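Local coordinates for protein transketolase (Campylobacter jejuni, PDB 3L84) that belongs to the transketolase family, whose members have two domains of the thiamine diphosphate-binding fold followed by a C-terminal domain, and forms a two-chain assembly, at residues 411-416 / 437-442; 470-475 / 494-499. One frame throughout, in Å; residues are numbered along the deposited sequence.

Contact 1 of 2, residues 411-416 / 437-442; sequences SATFFI and FIFTHD
Ser411 pairs with Phe437 in a ladder of two parallel strands whose local axes come within 4.7 Å and differ in direction by 18°. Four backbone hydrogen bonds join the two segments: Ile438 N to Ser411 O, Thr413 N to Ile438 O, Thr440 N to Thr413 O and, just past the strand end, Phe415 N to Thr440 O at 2.8 Å. Where the chains part, one water carries the link on, accepting from Ile416 N and donating to His441 O.

Ala412 CB meets Ile438 CB at 3.8 Å on one face of the sheet. On the other, Thr413 CG2 lies 4.1 Å from Phe439 CD1. Phe415 CG stands anti to its backbone N (chi1 -167°), and the side chain crosses that of Phe439 at about a right angle, CD1 reaching Phe439 CB at 3.6 Å. The two ring planes are near parallel but slid apart with little overlap, while the far edge of Phe415 has Asp442 O near its plane.

Phe414 and His441 make a different kind of aromatic contact. Phe414 CE1 sits 3.3 Å above the centre of the imidazole, yet the ring planes are oblique, at 41°. The imidazole is tied by ND1, which donates to Thr440 OG1 over 2.8 Å; that oxygen also lies at the edge of the Phe414 ring and is hydrogen-bonded to Asn369.

The contact joins the two strands of a right-handed beta-alpha-beta crossover through helix 418-431, which packs on the Thr413 and Phe439 face through Leu421. Helix 366-369 adjoins Ala412, Phe414 and His441, and strand 493-496 flanks strand 436-440 on its other side.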
loop_
_atom_site.group_PDB
_atom_site.type_symbol
_atom_site.label_atom_id
_atom_site.label_comp_id
_atom_site.label_asym_id
_atom_site.label_seq_id
_atom_site.Cartn_x
_atom_site.Cartn_y
_atom_site.Cartn_z
ATOM N N SER A 411 -4.164 -2.760 -15.158
ATOM C CA SER A 411 -4.509 -1.869 -14.040
ATOM C C SER A 411 -3.772 -0.570 -14.215
ATOM O O SER A 411 -2.562 -0.604 -14.459
ATOM C CB SER A 411 -4.056 -2.476 -12.699
ATOM O OG SER A 411 -4.689 -3.730 -12.459
ATOM N N ALA A 412 -4.434 0.577 -14.069
ATOM C CA ALA A 412 -3.812 1.874 -14.298
ATOM C C ALA A 412 -4.044 2.836 -13.169
ATOM O O ALA A 412 -5.154 2.949 -12.638
ATOM C CB ALA A 412 -4.284 2.478 -15.642
ATOM N N THR A 413 -3.000 3.595 -12.846
ATOM C CA THR A 413 -3.088 4.738 -11.943
ATOM C C THR A 413 -1.839 5.599 -12.123
ATOM O O THR A 413 -0.961 5.295 -12.964
ATOM C CB THR A 413 -3.273 4.287 -10.458
ATOM O OG1 THR A 413 -3.459 5.439 -9.623
ATOM C CG2 THR A 413 -2.091 3.450 -9.931
ATOM N N PHE A 414 -1.753 6.682 -11.387
ATOM C CA PHE A 414 -0.505 7.432 -11.349
ATOM C C PHE A 414 0.559 6.607 -10.663
ATOM O O PHE A 414 0.296 5.854 -9.694
ATOM C CB PHE A 414 -0.659 8.714 -10.513
ATOM C CG PHE A 414 -1.552 9.797 -11.105
ATOM C CD1 PHE A 414 -1.693 9.980 -12.460
ATOM C CD2 PHE A 414 -2.231 10.680 -10.249
ATOM C CE1 PHE A 414 -2.501 10.994 -12.972
ATOM C CE2 PHE A 414 -3.024 11.696 -10.785
ATOM C CZ PHE A 414 -3.135 11.853 -12.124
ATOM N N PHE A 415 1.811 6.783 -11.079
ATOM C CA PHE A 415 2.905 6.014 -10.490
ATOM C C PHE A 415 3.011 6.250 -8.986
ATOM O O PHE A 415 3.342 5.328 -8.241
ATOM C CB PHE A 415 4.215 6.380 -11.214
ATOM C CG PHE A 415 5.399 5.464 -10.958
ATOM C CD1 PHE A 415 5.245 4.106 -10.705
ATOM C CD2 PHE A 415 6.686 5.975 -11.059
ATOM C CE1 PHE A 415 6.362 3.283 -10.554
ATOM C CE2 PHE A 415 7.787 5.152 -10.923
ATOM C CZ PHE A 415 7.613 3.840 -10.658
ATOM N N ILE A 416 2.719 7.452 -8.482
ATOM C CA ILE A 416 2.819 7.635 -7.048
ATOM C C ILE A 416 1.828 6.732 -6.299
ATOM O O ILE A 416 2.119 6.243 -5.192
ATOM C CB ILE A 416 2.597 9.114 -6.675
ATOM C CG1 ILE A 416 2.846 9.351 -5.190
ATOM C CG2 ILE A 416 1.224 9.615 -7.065
ATOM C CD1 ILE A 416 4.243 8.897 -4.705
ATOM N N PHE A 437 0.657 -3.408 -15.570
ATOM C CA PHE A 437 0.465 -2.258 -14.695
ATOM C C PHE A 437 0.878 -1.004 -15.427
ATOM O O PHE A 437 2.006 -0.922 -15.926
ATOM C CB PHE A 437 1.270 -2.441 -13.375
ATOM C CG PHE A 437 0.767 -3.577 -12.504
ATOM C CD1 PHE A 437 -0.073 -3.310 -11.437
ATOM C CD2 PHE A 437 1.090 -4.884 -12.782
ATOM C CE1 PHE A 437 -0.564 -4.360 -10.657
ATOM C CE2 PHE A 437 0.583 -5.915 -12.004
ATOM C CZ PHE A 437 -0.231 -5.633 -10.970
ATOM N N ILE A 438 -0.012 -0.035 -15.489
ATOM C CA ILE A 438 0.169 1.176 -16.300
ATOM C C ILE A 438 0.286 2.320 -15.302
ATOM O O ILE A 438 -0.685 2.639 -14.608
ATOM C CB ILE A 438 -1.029 1.400 -17.255
ATOM C CG1 ILE A 438 -1.391 0.169 -18.098
ATOM C CG2 ILE A 438 -0.810 2.643 -18.105
ATOM C CD1 ILE A 438 -0.308 -0.447 -18.816
ATOM N N PHE A 439 1.463 2.934 -15.229
ATOM C CA PHE A 439 1.747 3.973 -14.242
ATOM C C PHE A 439 2.179 5.235 -14.961
ATOM O O PHE A 439 3.331 5.329 -15.377
ATOM C CB PHE A 439 2.841 3.519 -13.287
ATOM C CG PHE A 439 2.528 2.296 -12.447
ATOM C CD1 PHE A 439 1.308 2.118 -11.830
ATOM C CD2 PHE A 439 3.499 1.351 -12.226
ATOM C CE1 PHE A 439 1.080 1.008 -11.021
ATOM C CE2 PHE A 439 3.273 0.247 -11.425
ATOM C CZ PHE A 439 2.073 0.071 -10.841
ATOM N N THR A 440 1.315 6.235 -15.031
ATOM C CA THR A 440 1.652 7.477 -15.686
ATOM C C THR A 440 2.096 8.501 -14.657
ATOM O O THR A 440 2.121 8.236 -13.436
ATOM C CB THR A 440 0.506 8.024 -16.547
ATOM O OG1 THR A 440 -0.525 8.569 -15.713
ATOM C CG2 THR A 440 -0.073 6.939 -17.449
ATOM N N HIS A 441 2.530 9.657 -15.106
ATOM C CA HIS A 441 2.907 10.757 -14.221
ATOM C C HIS A 441 4.100 10.330 -13.389
ATOM O O HIS A 441 4.122 10.380 -12.166
ATOM C CB HIS A 441 1.713 11.206 -13.390
ATOM C CG HIS A 441 0.646 11.871 -14.198
ATOM N ND1 HIS A 441 -0.004 11.239 -15.238
ATOM C CD2 HIS A 441 0.126 13.115 -14.121
ATOM C CE1 HIS A 441 -0.882 12.078 -15.769
ATOM N NE2 HIS A 441 -0.802 13.231 -15.126
ATOM N N ASP A 442 5.168 9.966 -14.078
ATOM C CA ASP A 442 6.267 9.203 -13.446
ATOM C C ASP A 442 7.308 9.968 -12.668
ATOM O O ASP A 442 8.174 9.320 -12.101
ATOM C CB ASP A 442 7.011 8.378 -14.508
ATOM C CG ASP A 442 7.863 9.207 -15.454
ATOM O OD1 ASP A 442 7.452 10.309 -15.827
ATOM O OD2 ASP A 442 8.916 8.677 -15.891
HETATM O O HOH W 1 2.516 9.905 -10.018
#

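Contact 2 of 2, residues 470-475 / 494-499; sequences TFRPAD and AFVLSR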
loop_
_atom_site.group_PDB
_atom_site.type_symbol
_atom_site.label_atom_id
_atom_site.label_comp_id
_atom_site.label_asym_id
_atom_site.label_seq_id
_atom_site.Cartn_x
_atom_site.Cartn_y
_atom_site.Cartn_z
ATOM N N THR A 470 10.174 -3.719 -15.256
ATOM C CA THR A 470 9.755 -2.343 -15.047
ATOM C C THR A 470 10.252 -1.568 -16.267
ATOM O O THR A 470 11.438 -1.215 -16.353
ATOM C CB THR A 470 10.309 -1.751 -13.757
ATOM O OG1 THR A 470 9.946 -2.637 -12.671
ATOM C CG2 THR A 470 9.740 -0.361 -13.450
ATOM N N PHE A 471 9.367 -1.275 -17.204
ATOM C CA PHE A 471 9.727 -0.551 -18.424
ATOM C C PHE A 471 9.521 0.932 -18.251
ATOM O O PHE A 471 8.458 1.359 -17.793
ATOM C CB PHE A 471 8.894 -1.015 -19.597
ATOM C CG PHE A 471 9.163 -2.416 -20.022
ATOM C CD1 PHE A 471 10.295 -2.724 -20.741
ATOM C CD2 PHE A 471 8.294 -3.435 -19.684
ATOM C CE1 PHE A 471 10.526 -4.022 -21.178
ATOM C CE2 PHE A 471 8.549 -4.728 -20.123
ATOM C CZ PHE A 471 9.662 -4.984 -20.855
ATOM N N ARG A 472 10.509 1.742 -18.610
ATOM C CA ARG A 472 10.393 3.208 -18.558
ATOM C C ARG A 472 10.825 3.742 -19.935
ATOM O O ARG A 472 11.960 4.192 -20.121
ATOM C CB ARG A 472 11.182 3.785 -17.413
ATOM C CG ARG A 472 11.021 5.241 -17.208
ATOM C CD ARG A 472 11.598 5.744 -15.866
ATOM N NE ARG A 472 11.357 7.184 -15.668
ATOM C CZ ARG A 472 12.246 8.157 -15.757
ATOM N NH1 ARG A 472 13.528 7.935 -15.942
ATOM N NH2 ARG A 472 11.815 9.389 -15.577
ATOM N N PRO A 473 9.923 3.691 -20.923
ATOM C CA PRO A 473 10.319 3.985 -22.299
ATOM C C PRO A 473 10.610 5.460 -22.500
ATOM O O PRO A 473 9.954 6.325 -21.910
ATOM C CB PRO A 473 9.104 3.550 -23.120
ATOM C CG PRO A 473 7.976 3.630 -22.175
ATOM C CD PRO A 473 8.532 3.187 -20.844
ATOM N N ALA A 474 11.606 5.757 -23.329
ATOM C CA ALA A 474 11.961 7.121 -23.640
ATOM C C ALA A 474 11.163 7.686 -24.799
ATOM O O ALA A 474 11.112 8.922 -24.959
ATOM C CB ALA A 474 13.432 7.215 -23.949
ATOM N N ASP A 475 10.491 6.854 -25.565
ATOM C CA ASP A 475 9.698 7.338 -26.715
ATOM C C ASP A 475 8.695 6.275 -27.080
ATOM O O ASP A 475 8.647 5.218 -26.452
ATOM C CB ASP A 475 10.586 7.789 -27.913
ATOM C CG ASP A 475 11.262 6.670 -28.665
ATOM O OD1 ASP A 475 11.066 5.476 -28.364
ATOM O OD2 ASP A 475 11.975 7.009 -29.658
ATOM N N ALA A 494 5.356 -3.643 -15.522
ATOM C CA ALA A 494 4.897 -2.314 -15.301
ATOM C C ALA A 494 5.427 -1.403 -16.408
ATOM O O ALA A 494 6.550 -1.592 -16.891
ATOM C CB ALA A 494 5.371 -1.778 -13.952
ATOM N N PHE A 495 4.629 -0.415 -16.786
ATOM C CA PHE A 495 4.966 0.617 -17.749
ATOM C C PHE A 495 4.948 1.950 -17.014
ATOM O O PHE A 495 3.912 2.384 -16.504
ATOM C CB PHE A 495 3.964 0.588 -18.900
ATOM C CG PHE A 495 4.030 -0.676 -19.697
ATOM C CD1 PHE A 495 4.830 -0.777 -20.827
ATOM C CD2 PHE A 495 3.369 -1.778 -19.286
ATOM C CE1 PHE A 495 4.868 -1.980 -21.552
ATOM C CE2 PHE A 495 3.432 -2.952 -19.991
ATOM C CZ PHE A 495 4.184 -3.049 -21.112
ATOM N N VAL A 496 6.112 2.594 -16.971
ATOM C CA VAL A 496 6.325 3.837 -16.237
ATOM C C VAL A 496 6.433 4.962 -17.275
ATOM O O VAL A 496 7.372 4.976 -18.088
ATOM C CB VAL A 496 7.556 3.718 -15.359
ATOM C CG1 VAL A 496 7.928 5.072 -14.673
ATOM C CG2 VAL A 496 7.423 2.608 -14.315
ATOM N N LEU A 497 5.418 5.820 -17.280
ATOM C CA LEU A 497 5.104 6.663 -18.417
ATOM C C LEU A 497 5.032 8.142 -18.012
ATOM O O LEU A 497 4.595 8.480 -16.907
ATOM C CB LEU A 497 3.772 6.209 -19.010
ATOM C CG LEU A 497 3.735 4.729 -19.415
ATOM C CD1 LEU A 497 2.298 4.274 -19.573
ATOM C CD2 LEU A 497 4.590 4.446 -20.621
ATOM N N SER A 498 5.411 9.035 -18.934
ATOM C CA SER A 498 5.455 10.458 -18.652
ATOM C C SER A 498 4.149 11.173 -18.864
ATOM O O SER A 498 3.351 10.789 -19.749
ATOM C CB SER A 498 6.529 11.138 -19.502
ATOM O OG SER A 498 6.134 11.216 -20.870
ATOM N N ARG A 499 3.912 12.207 -18.052
ATOM C CA ARG A 499 2.837 13.180 -18.280
ATOM C C ARG A 499 3.200 14.048 -19.483
ATOM O O ARG A 499 2.371 14.409 -20.309
ATOM C CB ARG A 499 2.667 14.064 -17.019
ATOM C CG ARG A 499 1.498 15.001 -17.101
ATOM C CD ARG A 499 1.484 16.060 -16.020
ATOM N NE ARG A 499 0.219 16.810 -16.142
ATOM C CZ ARG A 499 0.022 18.078 -15.795
ATOM N NH1 ARG A 499 -1.186 18.620 -15.976
ATOM N NH2 ARG A 499 1.007 18.822 -15.288
HETATM O O HOH W 2 8.277 6.886 -19.920
#
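Phe471 and Phe495 share nearly the same first torsion, -67° and -65°, which sets each CG anti to its own carbonyl carbon. Since the two residues pair in parallel on one face of the sheet, the side chains lie side by side and point the same way. Their rings, nearly parallel, are slid so far that they barely overlap, and the touch is made by Phe471 CD2, 4.2 Å from Phe495 CE1 and over one face of the Phe495 ring. In Val496, CG1 is anti to the backbone N (chi1 174°), turned to the aliphatic part of Arg472, whose CD lies 3.9 Å away; its other branch, CG2, meets Thr470 CG2 at the same separation.

Only two direct backbone hydrogen bonds hold these parallel segments: Phe471 N to Ala494 O at 2.9 Å, and Val496 N to Phe471 O at 2.8 Å. Two residues after Phe471, where the ladder's next N-H would fall, stands Pro473, which has none; its CD instead packs 3.5 Å from Val496 O, and CG touches Leu497 CD2. A water bridges the widening gap, donating to both Pro473 O and Val496 O.

Beyond Val496 the extended Arg472 chain leads its guanidinium to Asp442, Glu536 and Ser533, so a buried charge is met by two carboxylates and a hydroxyl. The segments belong to the beta-alpha-beta unit whose helix 476-488 is N-capped by Asp475 and packs on both phenylalanines through Ala482. Helix 458-464 adjoins Thr470 and Arg472, while strand 436-440 borders strand 493-496 on the side away from strand 469-471.

How the contacts relate
Followed from the N terminus, contact 1 closes first, when the chain returns from strand 408-414 through helix 418-431 to strand 436-440. Contact 2 opens later and closes a second loop, from strand 469-471 through helix 476-488 to strand 493-496. The loops are in series, neither nesting nor crossing, yet their centres lie 9 Å apart because the closing strands of both are neighbours in one parallel sheet. Phe437 O and Phe495 N, 2.8 Å apart, make a probable hydrogen bond there, as do Phe439 N and Phe495 O. Just past its strand, Asp442 packs on Val496. The two crossovers thus contribute four adjacent strands to the six-stranded parallel sheet of the pyrimidine-binding domain.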